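Local coordinates for protein pngf-ii (PDB 4R4X) that probably acts as a peptide:N-glycosidase of the PNGase F family, hydrolysing the bond between asparagine and the innermost sugar of N-linked glycans to deglycosylate glycoproteins, at residues A[318-323]-A[464-469]; A[242-247]-A[309-314]; A[236-241]-A[302-307]; A[456-461]-A[487-492]. All coordinates share one frame; numbering follows the deposited sequence.

Overall arrangement
The four contacts cluster at one end of the region with PNGase F family sequence, on the same side of the chain's centre. Contact 3, the buried one, lies about 8 Å from contact 2 and about 13 Å from contact 1, centre to centre. Residues 302-307 are central: T304 OG1 bonds R247 N of contact 2, F306 N is held by N468 of contact 1, and F303 pairs through its backbone with G491 and T492 of contact 4, whose centre is about 15 Å from that of contact 3. Contacts 1 and 2, centres about 11 Å apart, join where N312 ND2 meets H323 O. Contact 4 carries the disulfide C461-C489. None of the four contains a residue of either zinc site.

Contact 1: A[318-323]-A[464-469]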
loop_
_atom_site.group_PDB
_atom_site.type_symbol
_atom_site.label_atom_id
_atom_site.label_comp_id
_atom_site.label_asym_id
_atom_site.label_seq_id
_atom_site.Cartn_x
_atom_site.Cartn_y
_atom_site.Cartn_z
ATOM N N LYS A 318 -1.838 32.996 -9.199
ATOM C CA LYS A 318 -1.420 33.512 -7.875
ATOM C C LYS A 318 -1.937 32.625 -6.752
ATOM O O LYS A 318 -3.123 32.303 -6.716
ATOM C CB LYS A 318 -1.916 34.938 -7.618
ATOM C CG LYS A 318 -1.343 35.560 -6.356
ATOM C CD LYS A 318 -1.725 37.023 -6.199
ATOM C CE LYS A 318 -1.140 37.623 -4.928
ATOM N NZ LYS A 318 -1.633 39.032 -4.802
ATOM N N GLY A 319 -1.036 32.251 -5.848
ATOM C CA GLY A 319 -1.371 31.500 -4.630
ATOM C C GLY A 319 -1.554 30.006 -4.831
ATOM O O GLY A 319 -1.969 29.306 -3.907
ATOM N N LYS A 320 -1.280 29.517 -6.038
ATOM C CA LYS A 320 -1.479 28.094 -6.345
ATOM C C LYS A 320 -0.136 27.452 -6.638
ATOM O O LYS A 320 0.450 27.705 -7.662
ATOM C CB LYS A 320 -2.493 27.895 -7.472
ATOM C CG LYS A 320 -3.912 28.045 -6.929
ATOM C CD LYS A 320 -4.991 27.866 -7.941
ATOM C CE LYS A 320 -6.344 27.944 -7.252
ATOM N NZ LYS A 320 -6.677 29.335 -6.864
ATOM N N ASN A 321 0.360 26.663 -5.695
ATOM C CA ASN A 321 1.639 25.971 -5.862
ATOM C C ASN A 321 1.315 24.514 -6.133
ATOM O O ASN A 321 0.851 23.802 -5.258
ATOM C CB ASN A 321 2.511 26.124 -4.626
ATOM C CG ASN A 321 2.880 27.571 -4.348
ATOM O OD1 ASN A 321 3.360 28.288 -5.226
ATOM N ND2 ASN A 321 2.665 28.008 -3.114
ATOM N N TRP A 322 1.507 24.108 -7.382
ATOM C CA TRP A 322 1.007 22.823 -7.854
ATOM C C TRP A 322 1.842 21.709 -7.287
ATOM O O TRP A 322 3.049 21.858 -7.064
ATOM C CB TRP A 322 1.029 22.745 -9.395
ATOM C CG TRP A 322 0.389 23.925 -10.084
ATOM C CD1 TRP A 322 1.020 24.850 -10.865
ATOM C CD2 TRP A 322 -1.006 24.317 -10.051
ATOM N NE1 TRP A 322 0.114 25.770 -11.331
ATOM C CE2 TRP A 322 -1.129 25.477 -10.837
ATOM C CE3 TRP A 322 -2.153 23.784 -9.460
ATOM C CZ2 TRP A 322 -2.346 26.122 -11.036
ATOM C CZ3 TRP A 322 -3.363 24.431 -9.651
ATOM C CH2 TRP A 322 -3.451 25.580 -10.437
ATOM N N HIS A 323 1.191 20.581 -7.053
ATOM C CA HIS A 323 1.918 19.389 -6.667
ATOM C C HIS A 323 2.621 18.792 -7.873
ATOM O O HIS A 323 2.283 19.100 -9.013
ATOM C CB HIS A 323 0.975 18.353 -6.067
ATOM C CG HIS A 323 0.304 18.815 -4.829
ATOM N ND1 HIS A 323 0.998 19.378 -3.778
ATOM C CD2 HIS A 323 -1.000 18.823 -4.475
ATOM C CE1 HIS A 323 0.141 19.691 -2.818
ATOM N NE2 HIS A 323 -1.072 19.341 -3.209
ATOM N N TYR A 464 -8.849 19.094 -4.186
ATOM C CA TYR A 464 -7.705 18.520 -4.895
ATOM C C TYR A 464 -7.190 19.495 -5.958
ATOM O O TYR A 464 -6.450 19.115 -6.877
ATOM C CB TYR A 464 -8.065 17.135 -5.493
ATOM C CG TYR A 464 -8.773 16.306 -4.441
ATOM C CD1 TYR A 464 -8.107 15.837 -3.327
ATOM C CD2 TYR A 464 -10.125 16.109 -4.517
ATOM C CE1 TYR A 464 -8.788 15.170 -2.308
ATOM C CE2 TYR A 464 -10.819 15.445 -3.524
ATOM C CZ TYR A 464 -10.164 14.974 -2.427
ATOM O OH TYR A 464 -10.925 14.328 -1.453
ATOM N N ARG A 465 -7.566 20.757 -5.794
ATOM C CA ARG A 465 -7.252 21.808 -6.777
ATOM C C ARG A 465 -5.769 21.874 -7.160
ATOM O O ARG A 465 -5.444 22.070 -8.338
ATOM C CB ARG A 465 -7.738 23.160 -6.238
ATOM C CG ARG A 465 -7.537 24.321 -7.183
ATOM C CD ARG A 465 -8.500 24.259 -8.351
ATOM N NE ARG A 465 -8.244 25.310 -9.333
ATOM C CZ ARG A 465 -7.411 25.218 -10.365
ATOM N NH1 ARG A 465 -6.687 24.128 -10.581
ATOM N NH2 ARG A 465 -7.295 26.259 -11.186
ATOM N N LEU A 466 -4.877 21.675 -6.191
ATOM C CA LEU A 466 -3.441 21.855 -6.410
ATOM C C LEU A 466 -2.794 20.698 -7.189
ATOM O O LEU A 466 -1.616 20.769 -7.573
ATOM C CB LEU A 466 -2.716 22.074 -5.079
ATOM C CG LEU A 466 -3.053 23.359 -4.316
ATOM C CD1 LEU A 466 -2.274 23.445 -3.004
ATOM C CD2 LEU A 466 -2.830 24.597 -5.174
ATOM N N PHE A 467 -3.556 19.632 -7.403
ATOM C CA PHE A 467 -3.121 18.553 -8.299
ATOM C C PHE A 467 -3.463 18.856 -9.765
ATOM O O PHE A 467 -3.069 18.100 -10.644
ATOM C CB PHE A 467 -3.751 17.210 -7.905
ATOM C CG PHE A 467 -3.325 16.705 -6.557
ATOM C CD1 PHE A 467 -2.177 15.911 -6.414
ATOM C CD2 PHE A 467 -4.049 17.032 -5.412
ATOM C CE1 PHE A 467 -1.777 15.459 -5.177
ATOM C CE2 PHE A 467 -3.652 16.576 -4.169
ATOM C CZ PHE A 467 -2.523 15.752 -4.047
ATOM N N ASN A 468 -4.177 19.967 -10.026
ATOM C CA ASN A 468 -4.876 20.150 -11.307
ATOM C C ASN A 468 -4.508 21.450 -12.042
ATOM O O ASN A 468 -5.383 22.266 -12.339
ATOM C CB ASN A 468 -6.406 20.118 -11.085
ATOM C CG ASN A 468 -6.954 18.701 -10.849
ATOM O OD1 ASN A 468 -7.179 17.939 -11.791
ATOM N ND2 ASN A 468 -7.178 18.360 -9.610
ATOM N N PRO A 469 -3.225 21.633 -12.376
ATOM C CA PRO A 469 -2.846 22.889 -13.019
ATOM C C PRO A 469 -3.576 23.242 -14.326
ATOM O O PRO A 469 -3.879 24.414 -14.540
ATOM C CB PRO A 469 -1.334 22.729 -13.237
ATOM C CG PRO A 469 -1.094 21.253 -13.266
ATOM C CD PRO A 469 -2.087 20.703 -12.272
#
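P469 lies over one face of the W322 indole, and the carbonyl O of K320 sits above the opposite face, displaced toward the rim. The contact joins a loop between strands 297-303 and 326-331, in the N-terminal PNGase F part, to the 3-10 segment around 465-467 of the C-terminal part. The proline CA stands 3.5 Å from the centroid of the six-membered indole ring and 2° off its normal, a CH-pi contact. At the indole edge, near its plane, CZ3 comes within 3.4 Å of R465 O. F467 offers a face in turn: H323 CD2 sits over its centre, 3.3 Å above the plane, in an edge-to-face aromatic pair with planes 51° apart. K320 crosses the R465 side chain at about a right angle, CD lying over a guanidinium face. R465 NH1 lies 3.5 Å from W322 CZ3. Indole NE1 is bonded to I315 O, which fixes the ring's polar edge. L466 packs CD2 against the backbone of N321, 3.8 Å from that residue's O. The backbones are tied by H323 N donating to L466 O at 2.9 Å, nearly straight at 168°, while W322 CA also approaches the same oxygen to 3.3 Å.

Contact 2: A[242-247]-A[309-314]; sequences GDAYDR and GHFNEK
H310 lays its imidazole face against G242, whose CA stands 3.7 Å from the ring centroid and 8° off the normal, a CH-pi contact. With CG anti to the backbone N (chi1 -172°), the root of the H310 ring is carried to G242, CG lying 3.5 Å from its N. F311 is turned differently: its rim meets the loop, with CE1 3.3 Å from G242 O near the ring plane and CZ 3.7 Å from A244 CB. The two aromatic residues also engage each other, H310 CD2 lying above one F311 face toward the rim and F311 CD1 at the imidazole edge. Each loop is braced internally. D243 forms an Asx turn, OD1 accepting from Y245 N, and R247 grips its carboxylate side-on, NE reaching OD2 at 2.7 Å in the guanidinium plane. Residues 309-312 make a type I turn in which N312 OD1 takes G309 N. The first loop connects strands 231-240 and 248-253, whereas the second follows strand 297-303. S240 at the end of strand 231-240 bonds G242 and D243 through OG, and H358 of strand 358-367 meets D243 OD2.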
loop_
_atom_site.group_PDB
_atom_site.type_symbol
_atom_site.label_atom_id
_atom_site.label_comp_id
_atom_site.label_asym_id
_atom_site.label_seq_id
_atom_site.Cartn_x
_atom_site.Cartn_y
_atom_site.Cartn_z
ATOM N N GLY A 242 2.580 15.407 -20.927
ATOM C CA GLY A 242 2.060 16.126 -22.070
ATOM C C GLY A 242 0.558 16.237 -22.120
ATOM O O GLY A 242 0.034 17.244 -22.575
ATOM N N ASP A 243 -0.148 15.206 -21.664
ATOM C CA ASP A 243 -1.601 15.200 -21.724
ATOM C C ASP A 243 -2.145 16.205 -20.703
ATOM O O ASP A 243 -1.741 16.183 -19.553
ATOM C CB ASP A 243 -2.107 13.778 -21.433
ATOM C CG ASP A 243 -3.617 13.620 -21.603
ATOM O OD1 ASP A 243 -4.292 14.547 -22.089
ATOM O OD2 ASP A 243 -4.140 12.536 -21.236
ATOM N N ALA A 244 -3.062 17.067 -21.120
ATOM C CA ALA A 244 -3.645 18.083 -20.246
ATOM C C ALA A 244 -4.891 17.619 -19.475
ATOM O O ALA A 244 -5.328 18.309 -18.560
ATOM C CB ALA A 244 -4.008 19.313 -21.062
ATOM N N TYR A 245 -5.464 16.478 -19.848
ATOM C CA TYR A 245 -6.830 16.143 -19.441
ATOM C C TYR A 245 -6.972 15.188 -18.270
ATOM O O TYR A 245 -6.020 14.527 -17.862
ATOM C CB TYR A 245 -7.609 15.633 -20.658
ATOM C CG TYR A 245 -7.769 16.692 -21.716
ATOM C CD1 TYR A 245 -8.751 17.663 -21.606
ATOM C CD2 TYR A 245 -6.921 16.738 -22.817
ATOM C CE1 TYR A 245 -8.902 18.648 -22.572
ATOM C CE2 TYR A 245 -7.056 17.718 -23.792
ATOM C CZ TYR A 245 -8.047 18.671 -23.661
ATOM O OH TYR A 245 -8.194 19.634 -24.624
ATOM N N ASP A 246 -8.192 15.162 -17.726
ATOM C CA ASP A 246 -8.558 14.320 -16.583
ATOM C C ASP A 246 -9.070 12.955 -17.080
ATOM O O ASP A 246 -10.257 12.783 -17.425
ATOM C CB ASP A 246 -9.581 15.004 -15.660
ATOM C CG ASP A 246 -10.878 15.409 -16.362
ATOM O OD1 ASP A 246 -10.860 15.734 -17.569
ATOM O OD2 ASP A 246 -11.947 15.414 -15.677
ATOM N N ARG A 247 -8.167 11.985 -17.095
ATOM C CA ARG A 247 -8.411 10.739 -17.811
ATOM C C ARG A 247 -8.868 9.623 -16.887
ATOM O O ARG A 247 -8.512 9.587 -15.721
ATOM C CB ARG A 247 -7.143 10.262 -18.524
ATOM C CG ARG A 247 -6.551 11.266 -19.483
ATOM C CD ARG A 247 -7.515 11.711 -20.585
ATOM N NE ARG A 247 -6.763 12.347 -21.671
ATOM C CZ ARG A 247 -7.293 12.735 -22.827
ATOM N NH1 ARG A 247 -8.583 12.562 -23.071
ATOM N NH2 ARG A 247 -6.518 13.298 -23.750
ATOM N N GLY A 309 2.414 18.096 -13.219
ATOM C CA GLY A 309 3.826 17.990 -13.490
ATOM C C GLY A 309 4.148 18.746 -14.747
ATOM O O GLY A 309 4.742 19.823 -14.682
ATOM N N HIS A 310 3.698 18.220 -15.881
ATOM C CA HIS A 310 4.023 18.809 -17.183
ATOM C C HIS A 310 3.618 20.272 -17.317
ATOM O O HIS A 310 4.386 21.099 -17.821
ATOM C CB HIS A 310 3.401 18.013 -18.313
ATOM C CG HIS A 310 3.850 18.455 -19.673
ATOM N ND1 HIS A 310 5.024 18.017 -20.249
ATOM C CD2 HIS A 310 3.283 19.303 -20.564
ATOM C CE1 HIS A 310 5.164 18.581 -21.438
ATOM N NE2 HIS A 310 4.112 19.350 -21.657
ATOM N N PHE A 311 2.413 20.596 -16.873
ATOM C CA PHE A 311 1.924 21.943 -16.996
ATOM C C PHE A 311 2.219 22.881 -15.805
ATOM O O PHE A 311 1.780 24.016 -15.830
ATOM C CB PHE A 311 0.413 21.886 -17.266
ATOM C CG PHE A 311 0.078 21.339 -18.620
ATOM C CD1 PHE A 311 0.006 19.985 -18.840
ATOM C CD2 PHE A 311 -0.139 22.197 -19.694
ATOM C CE1 PHE A 311 -0.279 19.479 -20.107
ATOM C CE2 PHE A 311 -0.427 21.708 -20.965
ATOM C CZ PHE A 311 -0.502 20.337 -21.168
ATOM N N ASN A 312 2.943 22.436 -14.784
ATOM C CA ASN A 312 3.117 23.222 -13.549
ATOM C C ASN A 312 3.768 24.583 -13.780
ATOM O O ASN A 312 3.297 25.590 -13.257
ATOM C CB ASN A 312 3.947 22.478 -12.513
ATOM C CG ASN A 312 3.211 21.294 -11.901
ATOM O OD1 ASN A 312 2.170 20.892 -12.379
ATOM N ND2 ASN A 312 3.772 20.739 -10.860
ATOM N N GLU A 313 4.858 24.605 -14.534
ATOM C CA GLU A 313 5.563 25.878 -14.807
ATOM C C GLU A 313 4.852 26.696 -15.882
ATOM O O GLU A 313 5.045 27.907 -15.961
ATOM C CB GLU A 313 7.041 25.646 -15.168
ATOM C CG GLU A 313 7.826 24.893 -14.101
ATOM C CD GLU A 313 9.348 24.935 -14.282
ATOM O OE1 GLU A 313 10.054 24.740 -13.267
ATOM O OE2 GLU A 313 9.847 25.174 -15.410
ATOM N N LYS A 314 4.018 26.051 -16.689
ATOM C CA LYS A 314 3.312 26.716 -17.790
ATOM C C LYS A 314 2.089 27.499 -17.364
ATOM O O LYS A 314 1.663 28.405 -18.065
ATOM C CB LYS A 314 2.796 25.698 -18.813
ATOM C CG LYS A 314 3.831 24.725 -19.338
ATOM C CD LYS A 314 3.529 24.384 -20.786
ATOM C CE LYS A 314 3.947 22.974 -21.134
ATOM N NZ LYS A 314 5.318 22.666 -20.644
#

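Contact 3: A[236-241]-A[302-307]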
loop_
_atom_site.group_PDB
_atom_site.type_symbol
_atom_site.label_atom_id
_atom_site.label_comp_id
_atom_site.label_asym_id
_atom_site.label_seq_id
_atom_site.Cartn_x
_atom_site.Cartn_y
_atom_site.Cartn_z
ATOM N N LEU A 236 0.001 3.399 -6.860
ATOM C CA LEU A 236 0.331 3.961 -8.154
ATOM C C LEU A 236 0.723 5.422 -7.971
ATOM O O LEU A 236 0.100 6.145 -7.161
ATOM C CB LEU A 236 -0.879 3.855 -9.095
ATOM C CG LEU A 236 -0.590 4.375 -10.519
ATOM C CD1 LEU A 236 -1.133 3.454 -11.589
ATOM C CD2 LEU A 236 -1.118 5.771 -10.709
ATOM N N LYS A 237 1.745 5.849 -8.708
ATOM C CA LYS A 237 2.149 7.253 -8.740
ATOM C C LYS A 237 2.068 7.692 -10.189
ATOM O O LYS A 237 2.411 6.936 -11.080
ATOM C CB LYS A 237 3.584 7.439 -8.223
ATOM C CG LYS A 237 3.903 6.874 -6.859
ATOM C CD LYS A 237 3.107 7.514 -5.730
ATOM C CE LYS A 237 3.511 6.914 -4.376
ATOM N NZ LYS A 237 4.927 7.246 -4.031
ATOM N N GLN A 238 1.577 8.891 -10.442
ATOM C CA GLN A 238 1.284 9.334 -11.811
ATOM C C GLN A 238 1.671 10.792 -12.006
ATOM O O GLN A 238 1.594 11.575 -11.081
ATOM C CB GLN A 238 -0.215 9.164 -12.096
ATOM C CG GLN A 238 -0.744 9.752 -13.395
ATOM C CD GLN A 238 -1.131 11.223 -13.313
ATOM O OE1 GLN A 238 -1.461 11.741 -12.251
ATOM N NE2 GLN A 238 -1.116 11.895 -14.444
ATOM N N LYS A 239 2.076 11.137 -13.226
ATOM C CA LYS A 239 2.127 12.513 -13.689
ATOM C C LYS A 239 1.896 12.577 -15.183
ATOM O O LYS A 239 1.998 11.564 -15.881
ATOM C CB LYS A 239 3.470 13.155 -13.357
ATOM C CG LYS A 239 4.621 12.695 -14.235
ATOM C CD LYS A 239 5.912 13.328 -13.736
ATOM C CE LYS A 239 7.141 12.720 -14.379
ATOM N NZ LYS A 239 7.494 13.416 -15.643
ATOM N N SER A 240 1.582 13.777 -15.660
ATOM C CA SER A 240 1.465 14.049 -17.082
ATOM C C SER A 240 2.840 14.239 -17.703
ATOM O O SER A 240 3.695 14.897 -17.116
ATOM C CB SER A 240 0.631 15.310 -17.363
ATOM O OG SER A 240 0.656 15.657 -18.749
ATOM N N ASN A 241 3.016 13.654 -18.888
ATOM C CA ASN A 241 4.138 13.923 -19.785
ATOM C C ASN A 241 3.682 14.670 -21.029
ATOM O O ASN A 241 4.303 14.547 -22.095
ATOM C CB ASN A 241 4.797 12.607 -20.246
ATOM C CG ASN A 241 5.744 12.020 -19.222
ATOM O OD1 ASN A 241 5.930 12.534 -18.120
ATOM N ND2 ASN A 241 6.358 10.922 -19.591
ATOM N N PHE A 302 -9.213 4.989 -10.886
ATOM C CA PHE A 302 -8.695 6.304 -10.543
ATOM C C PHE A 302 -8.874 7.249 -11.717
ATOM O O PHE A 302 -9.091 6.827 -12.864
ATOM C CB PHE A 302 -7.211 6.254 -10.096
ATOM C CG PHE A 302 -6.237 5.880 -11.192
ATOM C CD1 PHE A 302 -6.015 4.540 -11.528
ATOM C CD2 PHE A 302 -5.517 6.862 -11.879
ATOM C CE1 PHE A 302 -5.128 4.195 -12.542
ATOM C CE2 PHE A 302 -4.628 6.520 -12.900
ATOM C CZ PHE A 302 -4.426 5.189 -13.232
ATOM N N PHE A 303 -8.794 8.543 -11.425
ATOM C CA PHE A 303 -8.883 9.541 -12.466
ATOM C C PHE A 303 -7.687 10.442 -12.368
ATOM O O PHE A 303 -7.370 10.908 -11.284
ATOM C CB PHE A 303 -10.199 10.282 -12.343
ATOM C CG PHE A 303 -11.364 9.400 -12.647
ATOM C CD1 PHE A 303 -11.873 8.561 -11.677
ATOM C CD2 PHE A 303 -11.832 9.299 -13.942
ATOM C CE1 PHE A 303 -12.879 7.650 -11.971
ATOM C CE2 PHE A 303 -12.869 8.420 -14.246
ATOM C CZ PHE A 303 -13.377 7.572 -13.263
ATOM N N THR A 304 -7.013 10.682 -13.486
ATOM C CA THR A 304 -5.865 11.612 -13.473
ATOM C C THR A 304 -6.346 13.036 -13.261
ATOM O O THR A 304 -7.468 13.404 -13.644
ATOM C CB THR A 304 -4.970 11.569 -14.731
ATOM O OG1 THR A 304 -5.632 12.198 -15.841
ATOM C CG2 THR A 304 -4.569 10.164 -15.089
ATOM N N PRO A 305 -5.515 13.846 -12.609
ATOM C CA PRO A 305 -5.821 15.239 -12.565
ATOM C C PRO A 305 -5.525 15.876 -13.927
ATOM O O PRO A 305 -5.108 15.185 -14.834
ATOM C CB PRO A 305 -4.921 15.736 -11.438
ATOM C CG PRO A 305 -3.711 14.889 -11.547
ATOM C CD PRO A 305 -4.225 13.545 -11.963
ATOM N N PHE A 306 -5.818 17.158 -14.078
ATOM C CA PHE A 306 -5.514 17.880 -15.302
ATOM C C PHE A 306 -4.041 18.310 -15.353
ATOM O O PHE A 306 -3.654 19.278 -14.703
ATOM C CB PHE A 306 -6.363 19.124 -15.379
ATOM C CG PHE A 306 -7.827 18.889 -15.637
ATOM C CD1 PHE A 306 -8.326 18.875 -16.938
ATOM C CD2 PHE A 306 -8.722 18.799 -14.590
ATOM C CE1 PHE A 306 -9.691 18.753 -17.173
ATOM C CE2 PHE A 306 -10.072 18.648 -14.819
ATOM C CZ PHE A 306 -10.560 18.624 -16.109
ATOM N N GLY A 307 -3.229 17.557 -16.075
ATOM C CA GLY A 307 -1.878 17.969 -16.499
ATOM C C GLY A 307 -0.788 18.138 -15.463
ATOM O O GLY A 307 0.149 18.963 -15.633
HETATM O O HOH W 1 -2.317 14.541 -14.972
#
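L236 and F302 cross at about a right angle, the leucine setting CD2 above one face of the ring and bringing CD1 to 4.1 Å from F302 CZ. F302 holds CG between its backbone N and carbonyl carbon (chi1 67°), the crowded position, which directs the ring toward L236. Q238 extends CG anti to the backbone N and then bends at chi2 (-86°), meeting P305 tip to tip with OE1 3.3 Å from the proline CD. Its NE2 passes 3.9 Å from T304 CB. Strands 231-240 and 297-303 belong to different antiparallel sheets, so these side chains fill the layer between the sheets of a beta sandwich, consistent with the jelly-roll domains of PNGase F. The amide is buried yet well supplied: OE1 bonds T326 OG1, while NE2 bonds H358 ND1 and donates to a water 3.0 Å away that in turn donates to P305 O at 2.9 Å. Backbones converge along the contact, the CA atoms of L236 and F302 being 9.6 Å apart and those of S240 and G307 5.2 Å. There S240 CB packs 3.7 Å from G307 C.

Contact 4: A[456-461]-A[487-492]; sequences PWRTDC and NWCPGT
R458 and its neighbours run beside 487-492 as irregular chain, the CA atoms of W457 and N487 4.5 Å apart, and the second segment ends in a type II turn from C489 to T492. C461 and C489 close a disulfide with a left-handed chi3 of -76°. Its C489 sulfur lies over one face of the R458 guanidinium, 3.5 Å from NH2. R458 CG, anti to the carbonyl carbon (chi1 -66°), packs 3.5 Å from N487 C; bends at chi2 and chi3 then turn the chain. It grips D460 side-on, NE to OD1 at 2.9 Å and NH2 to OD2, while Y464 OH also bonds OD2. The same NH2 reaches T492 OG1 at 3.0 Å, and that hydroxyl donates to C489 O at 2.8 Å. A water accepts from W457 N and donates to N487 OD1, whose amide partner ND2 bonds T425 O. Salt bridge and disulfide lie together in the loop between strands 449-454 and 493-504. With I493 O on NH1, the guanidinium is met by carboxylate, hydroxyl and carbonyl oxygens, which would favour its charged form beside an ionised D460.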
loop_
_atom_site.group_PDB
_atom_site.type_symbol
_atom_site.label_atom_id
_atom_site.label_comp_id
_atom_site.label_asym_id
_atom_site.label_seq_id
_atom_site.Cartn_x
_atom_site.Cartn_y
_atom_site.Cartn_z
ATOM N N PRO A 456 -24.583 7.622 -6.550
ATOM C CA PRO A 456 -23.152 7.845 -6.363
ATOM C C PRO A 456 -22.825 9.311 -6.664
ATOM O O PRO A 456 -23.200 9.827 -7.720
ATOM C CB PRO A 456 -22.507 6.917 -7.389
ATOM C CG PRO A 456 -23.587 6.079 -7.985
ATOM C CD PRO A 456 -24.854 6.844 -7.773
ATOM N N TRP A 457 -22.174 9.983 -5.727
ATOM C CA TRP A 457 -22.013 11.435 -5.821
ATOM C C TRP A 457 -20.850 11.887 -4.943
ATOM O O TRP A 457 -20.752 11.446 -3.814
ATOM C CB TRP A 457 -23.310 12.149 -5.391
ATOM C CG TRP A 457 -23.375 13.591 -5.843
ATOM C CD1 TRP A 457 -23.413 14.704 -5.047
ATOM C CD2 TRP A 457 -23.382 14.060 -7.187
ATOM N NE1 TRP A 457 -23.470 15.844 -5.818
ATOM C CE2 TRP A 457 -23.455 15.476 -7.139
ATOM C CE3 TRP A 457 -23.388 13.430 -8.434
ATOM C CZ2 TRP A 457 -23.476 16.263 -8.292
ATOM C CZ3 TRP A 457 -23.397 14.225 -9.589
ATOM C CH2 TRP A 457 -23.447 15.621 -9.500
ATOM N N ARG A 458 -19.976 12.736 -5.489
ATOM C CA ARG A 458 -18.820 13.296 -4.755
ATOM C C ARG A 458 -18.928 14.823 -4.768
ATOM O O ARG A 458 -19.078 15.406 -5.819
ATOM C CB ARG A 458 -17.497 12.933 -5.438
ATOM C CG ARG A 458 -17.117 11.448 -5.434
ATOM C CD ARG A 458 -16.316 10.994 -4.248
ATOM N NE ARG A 458 -15.029 11.686 -4.088
ATOM C CZ ARG A 458 -13.851 11.268 -4.542
ATOM N NH1 ARG A 458 -13.727 10.151 -5.230
ATOM N NH2 ARG A 458 -12.785 12.011 -4.316
ATOM N N THR A 459 -18.830 15.440 -3.597
ATOM C CA THR A 459 -18.931 16.880 -3.406
ATOM C C THR A 459 -17.654 17.508 -2.803
ATOM O O THR A 459 -17.661 18.680 -2.380
ATOM C CB THR A 459 -20.146 17.191 -2.493
ATOM O OG1 THR A 459 -20.085 16.402 -1.299
ATOM C CG2 THR A 459 -21.428 16.874 -3.215
ATOM N N ASP A 460 -16.550 16.761 -2.848
ATOM C CA ASP A 460 -15.262 17.168 -2.237
ATOM C C ASP A 460 -14.196 17.542 -3.263
ATOM O O ASP A 460 -13.009 17.681 -2.906
ATOM C CB ASP A 460 -14.699 16.030 -1.364
ATOM C CG ASP A 460 -14.471 14.715 -2.145
ATOM O OD1 ASP A 460 -15.359 14.314 -2.914
ATOM O OD2 ASP A 460 -13.408 14.079 -1.971
ATOM N N CYS A 461 -14.581 17.654 -4.539
ATOM C CA CYS A 461 -13.584 17.740 -5.626
ATOM C C CYS A 461 -12.708 18.990 -5.535
ATOM O O CYS A 461 -11.548 18.953 -5.938
ATOM C CB CYS A 461 -14.231 17.582 -7.010
ATOM S SG CYS A 461 -15.168 16.021 -7.238
ATOM N N ASN A 487 -19.408 10.320 -8.721
ATOM C CA ASN A 487 -18.586 9.375 -7.972
ATOM C C ASN A 487 -17.112 9.393 -8.319
ATOM O O ASN A 487 -16.385 8.435 -8.024
ATOM C CB ASN A 487 -19.126 7.945 -8.025
ATOM C CG ASN A 487 -18.906 7.191 -6.723
ATOM O OD1 ASN A 487 -18.890 7.786 -5.650
ATOM N ND2 ASN A 487 -18.756 5.874 -6.810
ATOM N N TRP A 488 -16.647 10.508 -8.868
ATOM C CA TRP A 488 -15.211 10.682 -9.028
ATOM C C TRP A 488 -14.771 12.114 -8.986
ATOM O O TRP A 488 -15.563 12.991 -9.228
ATOM C CB TRP A 488 -14.749 10.062 -10.321
ATOM C CG TRP A 488 -15.415 10.523 -11.594
ATOM C CD1 TRP A 488 -16.649 10.169 -12.060
ATOM C CD2 TRP A 488 -14.817 11.330 -12.623
ATOM N NE1 TRP A 488 -16.864 10.718 -13.298
ATOM C CE2 TRP A 488 -15.758 11.448 -13.660
ATOM C CE3 TRP A 488 -13.595 11.992 -12.741
ATOM C CZ2 TRP A 488 -15.505 12.170 -14.809
ATOM C CZ3 TRP A 488 -13.345 12.725 -13.902
ATOM C CH2 TRP A 488 -14.285 12.793 -14.918
ATOM N N CYS A 489 -13.499 12.334 -8.656
ATOM C CA CYS A 489 -12.894 13.675 -8.720
ATOM C C CYS A 489 -11.551 13.529 -9.419
ATOM O O CYS A 489 -10.764 12.652 -9.046
ATOM C CB CYS A 489 -12.612 14.251 -7.322
ATOM S SG CYS A 489 -14.020 14.619 -6.248
ATOM N N PRO A 490 -11.241 14.424 -10.366
ATOM C CA PRO A 490 -9.909 14.335 -10.982
ATOM C C PRO A 490 -8.771 14.381 -9.942
ATOM O O PRO A 490 -8.698 15.315 -9.133
ATOM C CB PRO A 490 -9.875 15.552 -11.897
ATOM C CG PRO A 490 -11.302 15.814 -12.239
ATOM C CD PRO A 490 -12.078 15.454 -11.000
ATOM N N GLY A 491 -7.891 13.388 -9.987
ATOM C CA GLY A 491 -6.747 13.292 -9.079
ATOM C C GLY A 491 -6.953 12.298 -7.942
ATOM O O GLY A 491 -6.125 12.205 -7.042
ATOM N N THR A 492 -8.057 11.553 -7.969
ATOM C CA THR A 492 -8.392 10.665 -6.860
ATOM C C THR A 492 -8.900 9.290 -7.314
ATOM O O THR A 492 -9.373 9.089 -8.453
ATOM C CB THR A 492 -9.440 11.269 -5.860
ATOM O OG1 THR A 492 -10.736 11.400 -6.489
ATOM C CG2 THR A 492 -8.983 12.630 -5.300
HETATM O O HOH W 2 -20.957 8.068 -3.694
#